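Local coordinates for protein hydrogen peroxide-inducible genes activator (Corynebacterium glutamicum, PDB 6G1B) that is a LysR-type transcription regulator that probably senses hydrogen peroxide and, in response, switches on genes of peroxide defence, at residues M156-E161 / G284-S289; V105-T110 / P132-D137; Y171-I176 / A279-G284. The protein carries 1 engineered substitution. All coordinates share one frame; numbering follows the deposited sequence.

Contact 1 (M156-E161 / G284-S289); sequences MALPSE and GLVYRS. With 1PS (3-pyridinium-1-ylpropane-1-sulfonate), chain E; PEO (hydrogen peroxide), chain H.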
loop_
_atom_site.group_PDB
_atom_site.type_symbol
_atom_site.label_atom_id
_atom_site.label_comp_id
_atom_site.label_asym_id
_atom_site.label_seq_id
_atom_site.Cartn_x
_atom_site.Cartn_y
_atom_site.Cartn_z
ATOM N N MET A 156 29.046 -13.945 -12.405
ATOM C CA MET A 156 28.417 -14.547 -13.572
ATOM C C MET A 156 29.410 -15.360 -14.414
ATOM O O MET A 156 30.597 -15.400 -14.113
ATOM C CB MET A 156 27.783 -13.430 -14.400
ATOM C CG MET A 156 28.773 -12.357 -14.851
ATOM S SD MET A 156 28.018 -11.025 -15.805
ATOM C CE MET A 156 27.981 -11.861 -17.374
ATOM N N ALA A 157 28.912 -16.014 -15.457
ATOM C CA ALA A 157 29.768 -16.788 -16.388
ATOM C C ALA A 157 30.546 -15.855 -17.309
ATOM O O ALA A 157 30.004 -14.885 -17.832
ATOM C CB ALA A 157 28.931 -17.754 -17.217
ATOM N N LEU A 158 31.819 -16.115 -17.458
ATOM C CA LEU A 158 32.676 -15.383 -18.388
ATOM C C LEU A 158 32.808 -16.201 -19.658
ATOM O O LEU A 158 32.712 -17.433 -19.619
ATOM C CB LEU A 158 34.071 -15.155 -17.799
ATOM C CG LEU A 158 34.108 -14.549 -16.401
ATOM C CD1 LEU A 158 35.557 -14.286 -16.038
ATOM C CD2 LEU A 158 33.259 -13.282 -16.283
ATOM N N PRO A 159 33.031 -15.540 -20.794
ATOM C CA PRO A 159 33.141 -14.087 -20.956
ATOM C C PRO A 159 31.784 -13.426 -20.825
ATOM O O PRO A 159 30.772 -14.030 -21.145
ATOM C CB PRO A 159 33.742 -13.935 -22.352
ATOM C CG PRO A 159 33.335 -15.170 -23.071
ATOM C CD PRO A 159 33.305 -16.264 -22.050
ATOM N N SER A 160 31.779 -12.218 -20.293
ATOM C CA SER A 160 30.554 -11.423 -20.158
ATOM C C SER A 160 30.185 -10.813 -21.495
ATOM O O SER A 160 29.016 -10.664 -21.797
ATOM C CB SER A 160 30.763 -10.296 -19.152
ATOM O OG SER A 160 31.676 -9.327 -19.625
ATOM N N GLU A 161 31.206 -10.409 -22.255
ATOM C CA GLU A 161 31.048 -9.733 -23.545
ATOM C C GLU A 161 30.262 -8.433 -23.420
ATOM O O GLU A 161 29.562 -8.022 -24.339
ATOM C CB GLU A 161 30.506 -10.719 -24.609
ATOM C CG GLU A 161 31.566 -11.805 -24.826
ATOM C CD GLU A 161 31.266 -12.877 -25.841
ATOM O OE1 GLU A 161 32.235 -13.541 -26.309
ATOM O OE2 GLU A 161 30.070 -13.075 -26.141
ATOM N N GLY A 284 33.140 -15.642 -12.914
ATOM C CA GLY A 284 33.926 -14.424 -12.687
ATOM C C GLY A 284 33.149 -13.284 -12.048
ATOM O O GLY A 284 31.937 -13.323 -11.943
ATOM N N LEU A 285 33.854 -12.263 -11.615
ATOM C CA LEU A 285 33.230 -11.023 -11.128
ATOM C C LEU A 285 33.357 -9.990 -12.240
ATOM O O LEU A 285 34.453 -9.821 -12.771
ATOM C CB LEU A 285 33.938 -10.528 -9.906
ATOM C CG LEU A 285 33.582 -11.005 -8.534
ATOM C CD1 LEU A 285 34.268 -10.035 -7.555
ATOM C CD2 LEU A 285 32.076 -11.016 -8.306
ATOM N N VAL A 286 32.266 -9.336 -12.628
ATOM C CA VAL A 286 32.354 -8.283 -13.628
ATOM C C VAL A 286 31.944 -6.922 -13.059
ATOM O O VAL A 286 30.946 -6.807 -12.351
ATOM C CB VAL A 286 31.777 -8.663 -15.036
ATOM C CG1 VAL A 286 31.175 -10.039 -15.062
ATOM C CG2 VAL A 286 30.887 -7.619 -15.648
ATOM N N TYR A 287 32.724 -5.891 -13.357
ATOM C CA TYR A 287 32.444 -4.553 -12.808
ATOM C C TYR A 287 32.724 -3.465 -13.837
ATOM O O TYR A 287 33.335 -3.742 -14.857
ATOM C CB TYR A 287 33.207 -4.356 -11.504
ATOM C CG TYR A 287 34.708 -4.256 -11.650
ATOM C CD1 TYR A 287 35.521 -5.392 -11.601
ATOM C CD2 TYR A 287 35.322 -3.014 -11.806
ATOM C CE1 TYR A 287 36.901 -5.290 -11.708
ATOM C CE2 TYR A 287 36.699 -2.888 -11.908
ATOM C CZ TYR A 287 37.487 -4.022 -11.880
ATOM O OH TYR A 287 38.843 -3.857 -12.004
ATOM N N ARG A 288 32.246 -2.253 -13.583
ATOM C CA ARG A 288 32.424 -1.124 -14.520
ATOM C C ARG A 288 33.861 -0.630 -14.482
ATOM O O ARG A 288 34.386 -0.328 -13.397
ATOM C CB ARG A 288 31.477 0.027 -14.163
ATOM C CG ARG A 288 29.981 -0.258 -14.125
ATOM C CD ARG A 288 29.200 1.018 -13.725
ATOM N NE ARG A 288 29.456 1.356 -12.327
ATOM C CZ ARG A 288 28.908 0.769 -11.267
ATOM N NH1 ARG A 288 27.974 -0.189 -11.382
ATOM N NH2 ARG A 288 29.303 1.149 -10.066
ATOM N N SER A 289 34.504 -0.504 -15.646
ATOM C CA SER A 289 35.832 0.195 -15.776
ATOM C C SER A 289 35.954 1.545 -15.079
ATOM O O SER A 289 37.035 1.917 -14.633
ATOM C CB SER A 289 36.141 0.497 -17.236
ATOM O OG SER A 289 36.450 -0.697 -17.835
HETATM N N1 1PS E . 39.718 3.337 -12.359
HETATM C C1 1PS E . 38.728 4.129 -12.854
HETATM C C2 1PS E . 38.482 5.372 -12.294
HETATM C C3 1PS E . 40.453 3.777 -11.303
HETATM C C4 1PS E . 40.206 5.024 -10.743
HETATM C C5 1PS E . 39.222 5.806 -11.244
HETATM C C6 1PS E . 39.971 2.014 -12.918
HETATM C C7 1PS E . 40.441 2.047 -14.371
HETATM C C8 1PS E . 40.163 0.689 -15.015
HETATM S S1 1PS E . 41.291 0.439 -16.408
HETATM O O1 1PS E . 40.924 -0.815 -17.163
HETATM O O2 1PS E . 42.721 0.369 -15.936
HETATM O O3 1PS E . 41.316 1.652 -17.303
HETATM O O1 PEO H . 40.560 -6.902 -13.661
HETATM O O2 PEO H . 40.657 -6.134 -12.397
#

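Contact 2 (V105-T110 / P132-D137); sequences VGIIPT and PHIVED. With NA (sodium ion), chain F.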
loop_
_atom_site.group_PDB
_atom_site.type_symbol
_atom_site.label_atom_id
_atom_site.label_comp_id
_atom_site.label_asym_id
_atom_site.label_seq_id
_atom_site.Cartn_x
_atom_site.Cartn_y
_atom_site.Cartn_z
ATOM N N VAL A 105 26.030 -6.780 -4.697
ATOM C CA VAL A 105 26.496 -7.863 -5.556
ATOM C C VAL A 105 25.332 -8.518 -6.321
ATOM O O VAL A 105 24.387 -8.990 -5.699
ATOM C CB VAL A 105 27.221 -8.959 -4.721
ATOM C CG1 VAL A 105 27.950 -9.943 -5.617
ATOM C CG2 VAL A 105 28.240 -8.323 -3.771
ATOM N N GLY A 106 25.415 -8.532 -7.656
ATOM C CA GLY A 106 24.528 -9.365 -8.482
ATOM C C GLY A 106 25.071 -10.788 -8.599
ATOM O O GLY A 106 26.265 -10.950 -8.762
ATOM N N ILE A 107 24.232 -11.818 -8.487
ATOM C CA ILE A 107 24.674 -13.213 -8.646
ATOM C C ILE A 107 23.656 -13.963 -9.501
ATOM O O ILE A 107 22.451 -13.856 -9.268
ATOM C CB ILE A 107 24.837 -13.984 -7.297
ATOM C CG1 ILE A 107 25.699 -13.191 -6.318
ATOM C CG2 ILE A 107 25.495 -15.351 -7.502
ATOM C CD1 ILE A 107 25.875 -13.859 -4.961
ATOM N N ILE A 108 24.147 -14.718 -10.478
ATOM C CA ILE A 108 23.282 -15.510 -11.350
ATOM C C ILE A 108 22.552 -16.612 -10.567
ATOM O O ILE A 108 23.089 -17.106 -9.577
ATOM C CB ILE A 108 24.014 -16.108 -12.584
ATOM C CG1 ILE A 108 25.258 -16.920 -12.193
ATOM C CG2 ILE A 108 24.407 -14.999 -13.552
ATOM C CD1 ILE A 108 25.895 -17.666 -13.360
ATOM N N PRO A 109 21.324 -16.985 -11.013
ATOM C CA PRO A 109 20.494 -17.949 -10.258
ATOM C C PRO A 109 21.048 -19.376 -10.124
ATOM O O PRO A 109 20.686 -20.059 -9.170
ATOM C CB PRO A 109 19.172 -17.988 -11.043
ATOM C CG PRO A 109 19.204 -16.825 -11.953
ATOM C CD PRO A 109 20.634 -16.532 -12.235
ATOM N N THR A 110 21.875 -19.835 -11.059
ATOM C CA THR A 110 22.450 -21.193 -10.963
ATOM C C THR A 110 23.753 -21.274 -10.167
ATOM O O THR A 110 24.356 -22.341 -10.087
ATOM C CB THR A 110 22.675 -21.809 -12.360
ATOM O OG1 THR A 110 23.502 -20.957 -13.158
ATOM C CG2 THR A 110 21.314 -22.020 -13.059
ATOM N N PRO A 132 26.990 -6.231 2.996
ATOM C CA PRO A 132 26.692 -6.841 1.691
ATOM C C PRO A 132 25.216 -6.684 1.328
ATOM O O PRO A 132 24.359 -6.772 2.218
ATOM C CB PRO A 132 27.026 -8.321 1.900
ATOM C CG PRO A 132 26.785 -8.542 3.353
ATOM C CD PRO A 132 27.092 -7.235 4.068
ATOM N N HIS A 133 24.931 -6.416 0.052
ATOM C CA HIS A 133 23.571 -6.416 -0.475
ATOM C C HIS A 133 23.537 -7.288 -1.715
ATOM O O HIS A 133 24.274 -7.026 -2.658
ATOM C CB HIS A 133 23.122 -4.990 -0.797
ATOM C CG HIS A 133 23.118 -4.106 0.402
ATOM N ND1 HIS A 133 22.155 -4.199 1.382
ATOM C CD2 HIS A 133 23.998 -3.163 0.821
ATOM C CE1 HIS A 133 22.432 -3.338 2.351
ATOM N NE2 HIS A 133 23.552 -2.706 2.043
ATOM N N ILE A 134 22.691 -8.313 -1.720
ATOM C CA ILE A 134 22.674 -9.298 -2.786
ATOM C C ILE A 134 21.414 -9.180 -3.617
ATOM O O ILE A 134 20.303 -9.109 -3.061
ATOM C CB ILE A 134 22.736 -10.748 -2.236
ATOM C CG1 ILE A 134 23.862 -10.921 -1.214
ATOM C CG2 ILE A 134 22.892 -11.741 -3.370
ATOM C CD1 ILE A 134 25.249 -10.694 -1.774
ATOM N N VAL A 135 21.613 -9.156 -4.931
ATOM C CA VAL A 135 20.573 -9.217 -5.927
ATOM C C VAL A 135 20.833 -10.478 -6.749
ATOM O O VAL A 135 21.882 -10.628 -7.340
ATOM C CB VAL A 135 20.590 -7.960 -6.842
ATOM C CG1 VAL A 135 19.605 -8.089 -7.985
ATOM C CG2 VAL A 135 20.209 -6.727 -6.045
ATOM N N GLU A 136 19.868 -11.382 -6.785
ATOM C CA GLU A 136 19.946 -12.588 -7.593
ATOM C C GLU A 136 19.014 -12.440 -8.786
ATOM O O GLU A 136 17.821 -12.237 -8.603
ATOM C CB GLU A 136 19.575 -13.804 -6.758
ATOM C CG GLU A 136 19.683 -15.135 -7.502
ATOM C CD GLU A 136 18.545 -16.092 -7.245
ATOM O OE1 GLU A 136 17.582 -15.805 -6.547
ATOM O OE2 GLU A 136 18.618 -17.206 -7.722
ATOM N N ASP A 137 19.569 -12.523 -9.999
ATOM C CA ASP A 137 18.779 -12.436 -11.228
ATOM C C ASP A 137 19.552 -12.933 -12.454
ATOM O O ASP A 137 20.750 -13.175 -12.389
ATOM C CB ASP A 137 18.295 -10.980 -11.445
ATOM C CG ASP A 137 16.951 -10.873 -12.203
ATOM O OD1 ASP A 137 16.325 -9.816 -12.066
ATOM O OD2 ASP A 137 16.515 -11.805 -12.938
HETATM NA NA NA F . 24.438 -0.359 3.539
#

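Contact 3 (Y171-I176 / A279-G284); sequences YDEDFI and ANRRIG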
loop_
_atom_site.group_PDB
_atom_site.type_symbol
_atom_site.label_atom_id
_atom_site.label_comp_id
_atom_site.label_asym_id
_atom_site.label_seq_id
_atom_site.Cartn_x
_atom_site.Cartn_y
_atom_site.Cartn_z
ATOM N N TYR A 171 36.909 -18.936 -10.743
ATOM C CA TYR A 171 37.094 -20.371 -10.767
ATOM C C TYR A 171 36.391 -21.037 -11.954
ATOM O O TYR A 171 35.429 -20.484 -12.493
ATOM C CB TYR A 171 36.582 -21.021 -9.483
ATOM C CG TYR A 171 35.161 -20.690 -9.098
ATOM C CD1 TYR A 171 34.098 -21.394 -9.634
ATOM C CD2 TYR A 171 34.890 -19.714 -8.137
ATOM C CE1 TYR A 171 32.799 -21.121 -9.264
ATOM C CE2 TYR A 171 33.591 -19.429 -7.762
ATOM C CZ TYR A 171 32.557 -20.137 -8.312
ATOM O OH TYR A 171 31.302 -19.848 -7.923
ATOM N N ASP A 172 36.886 -22.230 -12.311
ATOM C CA ASP A 172 36.204 -23.121 -13.225
ATOM C C ASP A 172 35.421 -24.130 -12.417
ATOM O O ASP A 172 35.956 -24.755 -11.527
ATOM C CB ASP A 172 37.225 -23.841 -14.129
ATOM C CG ASP A 172 38.013 -22.879 -14.975
ATOM O OD1 ASP A 172 39.271 -22.868 -14.996
ATOM O OD2 ASP A 172 37.342 -21.998 -15.544
ATOM N N GLU A 173 34.156 -24.299 -12.745
ATOM C CA GLU A 173 33.262 -25.216 -12.037
ATOM C C GLU A 173 32.820 -26.278 -13.024
ATOM O O GLU A 173 32.273 -25.968 -14.065
ATOM C CB GLU A 173 32.053 -24.476 -11.467
ATOM C CG GLU A 173 30.965 -25.374 -10.922
ATOM C CD GLU A 173 29.869 -24.630 -10.157
ATOM O OE1 GLU A 173 29.604 -23.424 -10.446
ATOM O OE2 GLU A 173 29.283 -25.285 -9.258
ATOM N N ASP A 174 33.086 -27.517 -12.686
ATOM C CA ASP A 174 32.659 -28.630 -13.504
ATOM C C ASP A 174 31.164 -28.845 -13.397
ATOM O O ASP A 174 30.544 -28.402 -12.435
ATOM C CB ASP A 174 33.361 -29.929 -13.091
ATOM C CG ASP A 174 34.824 -29.942 -13.441
ATOM O OD1 ASP A 174 35.569 -30.557 -12.642
ATOM O OD2 ASP A 174 35.261 -29.356 -14.469
ATOM N N PHE A 175 30.609 -29.521 -14.400
ATOM C CA PHE A 175 29.251 -30.037 -14.363
ATOM C C PHE A 175 29.287 -31.537 -14.128
ATOM O O PHE A 175 30.310 -32.183 -14.304
ATOM C CB PHE A 175 28.500 -29.731 -15.667
ATOM C CG PHE A 175 28.119 -28.303 -15.819
ATOM C CD1 PHE A 175 29.040 -27.372 -16.198
ATOM C CD2 PHE A 175 26.830 -27.909 -15.566
ATOM C CE1 PHE A 175 28.704 -26.044 -16.298
ATOM C CE2 PHE A 175 26.467 -26.594 -15.673
ATOM C CZ PHE A 175 27.403 -25.635 -16.015
ATOM N N ILE A 176 28.158 -32.068 -13.687
ATOM C CA ILE A 176 27.934 -33.500 -13.557
ATOM C C ILE A 176 26.725 -33.812 -14.428
ATOM O O ILE A 176 25.922 -32.945 -14.700
ATOM C CB ILE A 176 27.721 -33.916 -12.069
ATOM C CG1 ILE A 176 27.716 -35.438 -11.939
ATOM C CG2 ILE A 176 26.452 -33.331 -11.469
ATOM C CD1 ILE A 176 28.133 -35.930 -10.573
ATOM N N ALA A 279 33.812 -30.204 -19.408
ATOM C CA ALA A 279 32.412 -29.854 -19.209
ATOM C C ALA A 279 32.348 -28.994 -17.947
ATOM O O ALA A 279 32.195 -29.498 -16.869
ATOM C CB ALA A 279 31.535 -31.092 -19.095
ATOM N N ASN A 280 32.558 -27.700 -18.130
ATOM C CA ASN A 280 32.660 -26.769 -17.035
ATOM C C ASN A 280 32.083 -25.368 -17.363
ATOM O O ASN A 280 31.494 -25.189 -18.407
ATOM C CB ASN A 280 34.126 -26.722 -16.534
ATOM C CG ASN A 280 35.067 -26.097 -17.524
ATOM O OD1 ASN A 280 34.653 -25.644 -18.578
ATOM N ND2 ASN A 280 36.358 -26.102 -17.195
ATOM N N ARG A 281 32.233 -24.423 -16.442
ATOM C CA ARG A 281 31.907 -23.009 -16.685
ATOM C C ARG A 281 32.910 -22.150 -15.945
ATOM O O ARG A 281 33.363 -22.542 -14.886
ATOM C CB ARG A 281 30.489 -22.648 -16.238
ATOM C CG ARG A 281 30.250 -22.732 -14.725
ATOM C CD ARG A 281 28.802 -22.394 -14.409
ATOM N NE ARG A 281 28.462 -22.547 -13.016
ATOM C CZ ARG A 281 27.249 -22.305 -12.508
ATOM N NH1 ARG A 281 26.263 -21.888 -13.290
ATOM N NH2 ARG A 281 27.016 -22.497 -11.214
ATOM N N ARG A 282 33.262 -21.019 -16.539
ATOM C CA ARG A 282 34.197 -20.082 -15.939
ATOM C C ARG A 282 33.366 -19.011 -15.221
ATOM O O ARG A 282 32.669 -18.238 -15.856
ATOM C CB ARG A 282 35.114 -19.476 -17.013
ATOM C CG ARG A 282 35.941 -18.241 -16.617
ATOM C CD ARG A 282 36.993 -18.499 -15.565
ATOM N NE ARG A 282 37.943 -19.550 -15.906
ATOM C CZ ARG A 282 39.195 -19.389 -16.337
ATOM N NH1 ARG A 282 39.726 -18.191 -16.571
ATOM N NH2 ARG A 282 39.932 -20.471 -16.559
ATOM N N ILE A 283 33.396 -19.014 -13.896
ATOM C CA ILE A 283 32.692 -18.012 -13.104
ATOM C C ILE A 283 33.650 -16.863 -12.822
ATOM O O ILE A 283 34.827 -17.082 -12.550
ATOM C CB ILE A 283 32.135 -18.616 -11.791
ATOM C CG1 ILE A 283 31.052 -19.647 -12.100
ATOM C CG2 ILE A 283 31.537 -17.536 -10.871
ATOM C CD1 ILE A 283 29.885 -19.165 -12.923
ATOM N N GLY A 284 33.140 -15.642 -12.914
ATOM C CA GLY A 284 33.926 -14.424 -12.687
ATOM C C GLY A 284 33.149 -13.284 -12.048
ATOM O O GLY A 284 31.937 -13.323 -11.943
HETATM O O HOH W 1 36.968 -27.295 -14.997
#

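Contact 1 (M156-E161 / G284-S289)
M156 pairs with G284 as an antiparallel hydrogen-bonded pair: M156 N-H donates to G284 O at 3.0 Å, and G284 N-H to M156 O at 2.8 Å, both nearly straight. The M156 side chain leaves with CG between the backbone N and the carbonyl carbon (chi1 58°), which lays its middle across V286. There CG is 3.3 Å from V286 CG1, tighter than usual for two carbons, and SD is 3.4 Å from the same methyl. T139 and L143 of helix 139-147 also touch M156. L158 covers the backbone of G284, where no side chain intervenes: its CG and CD1 each lie 3.7 Å from G284 CA. Its other methyl, CD2, reaches V286 CG1 at 4.0 Å as the two side chains pass in opposite directions. Beyond the cis peptide bond before P159, S160 CB comes within 4.1 Å of V286 CG1, while S160 OG is hydrogen-bonded to E167. Y287 OH lies 2.9 Å from O2 of a hydrogen peroxide molecule at the ring edge, and S289 belongs to the pyridinium-propanesulfonate pocket. M156-G284 is one pair of an antiparallel ladder that continues through A154-V286 and L158-R282; 153-158 is an inner strand of the mixed sheet of the periplasmic-binding-protein-like effector domain, where the parallel part meets 278-288.

Contact 2 (V105-T110 / P132-D137)
V105 overlaps I134 on one face of the sheet, its CB 3.9 Å from I134 CD1. The bend of I134 at its second torsion (chi2 -63°) turns CD1 toward V105, while the other branch, CG2, meets I107 CD1 at 4.0 Å. The backbone evidence for a parallel pair is a ladder that switches strand at each step. V105 N donates to H133 O, V135 N to V105 O at 2.9 Å, and I107 N to V135 O. The last rung, D137 N to I107 O, stretches to 3.3 Å as both strands end. Beyond it the P109 ring lies against the D137 backbone, CD 3.4 Å from D137 O. E136, modelled in two conformers, bends back so that, in the one described, OE2 lies 3.2 Å from P109 CA; its carboxylate is hydrogen-bonded by a neighbouring protein chain. At the opposite end of 132-137, H133 NE2 binds a sodium ion at 2.9 Å, with E131 as the second protein ligand. D137 lines a hydrogen peroxide pocket with H141 and L145, and its OD2 is hydrogen-bonded to H141. Strands 101-107 and 130-136 are joined by helices 112-115 and 121-126 in a beta-alpha-beta crossover. Helix 139-147 packs on I108 and V135, helix 112-115 touches I107 and E136, strand 153-158 flanks 101-107, and beyond I134 and V135 the sheet continues into a strand of another protein chain.

Contact 3 (Y171-I176 / A279-G284)
A279 O accepts the backbone N-H of F175 at 2.9 Å, with the edge of the F175 ring turned toward this carbonyl. N280 faces D174 with amide and carboxylate planes only 15° apart, and a water joins them, accepting from N280 ND2 and donating to D174 OD2; D174 OD1 is bonded to N325. R281 pairs with E173 through two backbone bonds, one in each direction. Alongside, the extended R281 side chain forms a salt bridge, sending NE and NH2 to E173 OE1, both at 2.9 Å, from one face of the carboxylate and within the guanidinium plane; S257 holds OE2. This antiparallel ladder matches the two long hinge strands that link the subdomains of LysR effector domains. On the other face of the sheet, R282 bends at chi2 (66°) and chi3, folding its guanidinium back to a side-on salt bridge with D172: NH2 meets the syn lone pair of OD1 at 2.9 Å, while NE faces OD2 at a separation too short to be trusted exactly. Back on the face of R281, I283 sets CB over the Y171 ring, 4.0 Å from the centroid and 25° off the normal, a CH-pi contact; F308 also stacks with Y171.

After the N-terminal helix-turn-helix region, contact 2 is the first to close, bringing 105-110 beside 132-137 over a loop of 21 residues. It is complete before contact 1 opens at 156. Contact 1 then spans 122 residues, and contact 3, spanning 102, nests inside that loop, with G284 common to both. Strand 278-288 is therefore shared, meeting 165-180 and 153-158. Further contacts tie the three: L158 N lies 2.8 Å from R282 O, a probable hydrogen bond, T110 O lies 2.9 Å from R281 NH2, likewise probable, and I108 packs on M156. Together they join the parallel part of the sheet to the antiparallel hinge pair.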